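Sigma C capsid protein (Avian reovirus, PDB 2BSF) forms the trimeric fibre of the virus, attaches it to host cells through its C-terminal domain and induces apoptosis. Local coordinates at residues 129-134 against 165-170. Residues are numbered along the deposited sequence; the frame is centred on the assembly and turned at random.
With SO4 (sulfate ion), chain B.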
# COMPACT_ATOMS: atom_id res chain seq x y z
N SER A 129 19.77 0.17 -1.56
CA SER A 129 20.82 -0.52 -2.30
C SER A 129 21.84 0.53 -2.71
O SER A 129 21.53 1.71 -2.80
CB SER A 129 20.26 -1.28 -3.52
OG SER A 129 20.11 -0.40 -4.57
N PHE A 130 23.07 0.10 -2.96
CA PHE A 130 24.13 1.02 -3.35
C PHE A 130 25.26 0.17 -3.91
O PHE A 130 25.28 -1.06 -3.74
CB PHE A 130 24.60 1.85 -2.14
CG PHE A 130 25.06 1.01 -0.98
CD1 PHE A 130 26.38 0.55 -0.91
CD2 PHE A 130 24.17 0.62 0.03
CE1 PHE A 130 26.81 -0.28 0.15
CE2 PHE A 130 24.58 -0.22 1.09
CZ PHE A 130 25.89 -0.66 1.16
N THR A 131 26.22 0.82 -4.55
CA THR A 131 27.38 0.11 -5.08
C THR A 131 28.57 0.51 -4.23
O THR A 131 28.74 1.68 -3.84
CB THR A 131 27.66 0.50 -6.54
OG1 THR A 131 28.05 1.87 -6.57
CG2 THR A 131 26.46 0.37 -7.38
N ARG A 132 29.41 -0.47 -3.93
CA ARG A 132 30.66 -0.19 -3.21
C ARG A 132 31.75 -1.09 -3.81
O ARG A 132 31.57 -2.29 -3.88
CB ARG A 132 30.48 -0.46 -1.73
CG ARG A 132 31.78 -0.36 -0.89
CD ARG A 132 31.58 -1.03 0.48
NE ARG A 132 32.82 -1.07 1.28
CZ ARG A 132 32.93 -0.69 2.55
NH1 ARG A 132 31.87 -0.25 3.26
NH2 ARG A 132 34.11 -0.77 3.13
N ASP A 133 32.88 -0.50 -4.22
CA ASP A 133 33.95 -1.26 -4.96
C ASP A 133 33.38 -2.16 -6.04
O ASP A 133 33.69 -3.36 -6.08
CB ASP A 133 34.80 -2.14 -4.02
CG ASP A 133 35.39 -1.35 -2.87
OD1 ASP A 133 35.87 -0.21 -3.11
OD2 ASP A 133 35.35 -1.86 -1.71
N SER A 134 32.52 -1.59 -6.89
CA SER A 134 31.92 -2.29 -8.03
C SER A 134 30.97 -3.46 -7.69
O SER A 134 30.58 -4.21 -8.58
CB SER A 134 33.00 -2.77 -9.02
OG SER A 134 34.01 -1.79 -9.17
N ILE A 165 30.40 5.01 -0.83
CA ILE A 165 29.33 4.28 -1.51
C ILE A 165 28.63 5.23 -2.51
O ILE A 165 28.62 6.44 -2.31
CB ILE A 165 28.35 3.63 -0.47
CG1 ILE A 165 27.49 4.68 0.25
CG2 ILE A 165 29.16 2.73 0.53
CD1 ILE A 165 26.38 4.08 1.13
N ARG A 166 28.05 4.66 -3.57
CA ARG A 166 27.46 5.44 -4.65
C ARG A 166 26.18 4.77 -5.09
O ARG A 166 25.91 3.66 -4.70
CB ARG A 166 28.43 5.45 -5.86
CG ARG A 166 29.74 6.10 -5.55
CD ARG A 166 30.69 6.06 -6.74
NE ARG A 166 31.78 6.96 -6.42
CZ ARG A 166 32.90 6.59 -5.81
NH1 ARG A 166 33.10 5.30 -5.49
NH2 ARG A 166 33.83 7.51 -5.54
N SER A 167 25.43 5.42 -5.99
CA SER A 167 24.21 4.82 -6.55
C SER A 167 23.27 4.30 -5.45
O SER A 167 22.66 3.23 -5.59
CB SER A 167 24.59 3.71 -7.54
OG SER A 167 25.35 4.29 -8.58
N LEU A 168 23.15 5.08 -4.37
CA LEU A 168 22.32 4.72 -3.24
C LEU A 168 20.89 4.98 -3.64
O LEU A 168 20.55 6.10 -4.08
CB LEU A 168 22.68 5.57 -2.01
CG LEU A 168 21.80 5.47 -0.74
CD1 LEU A 168 21.86 4.10 -0.02
CD2 LEU A 168 22.24 6.56 0.21
N THR A 169 20.06 3.95 -3.54
CA THR A 169 18.65 4.14 -3.76
C THR A 169 17.90 3.84 -2.44
O THR A 169 18.31 2.98 -1.66
CB THR A 169 18.07 3.23 -4.88
OG1 THR A 169 18.15 1.87 -4.44
CG2 THR A 169 18.81 3.38 -6.20
N VAL A 170 16.82 4.56 -2.22
CA VAL A 170 16.02 4.45 -1.02
C VAL A 170 14.57 4.39 -1.51
O VAL A 170 14.09 5.30 -2.22
CB VAL A 170 16.25 5.68 -0.02
CG1 VAL A 170 15.25 5.62 1.14
CG2 VAL A 170 17.66 5.71 0.52
S SO4 B . 32.52 1.69 -8.15
O1 SO4 B . 31.75 2.94 -8.25
O2 SO4 B . 33.95 1.97 -7.94
O3 SO4 B . 32.42 0.97 -9.42
O4 SO4 B . 32.04 0.89 -6.99
O HOH W 1 22.00 0.70 -6.24
O HOH W 2 31.17 2.95 -5.25
O HOH W 3 27.22 2.40 -9.45
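F130 and I165 meet on the inner side of two antiparallel strands. From CB outward, F130 first touches the backbone of the partner strand: CB lies 3.4 Å from R166 O and also packs on L168 CD1. CG sits under I165 CD1. On one side of the ring, CD1 comes 3.7 Å from I165 CB, and CE1 continues along I165 CG2. On the other, CD2 brushes L168 CD1. The I165 CD1 methyl stands over the ring face, 4.1 Å from the F130 centroid and offset toward the rim, a CH-pi contact. F130 CG lies between its own backbone N and carbonyl carbon (chi1 56°), which sets one ring face under the I165 CD1 methyl.

Backbone bonds pair S129 with T169 and T131 with R166. Between the two pairs the register slips by one residue, a beta bulge, with S167 and L168 opposite F130. Water bridges S167 O to S129 OG. Beyond it, S129 OG and T169 OG1 share a hydrogen bond of 3.0 Å on the more solvent-facing side. A second water joins T131 OG1 to S167 OG. A sulfate, probably from the crystallisation liquor, lies by S134, whose OG bonds its O3. A third water accepts from R166 NH1 and lies within bonding distance of sulfate O4 and T131 O, which may compete for its protons.

The contact joins strands 124-132 and 163-175 in the beta-barrel of the receptor-binding domain. H137 of strand 135-145 meets the F130 ring. F155 of strand 150-156 packs on I165 and L168, while S83 OG of strand 76-84 accepts a hydrogen bond from L168 N.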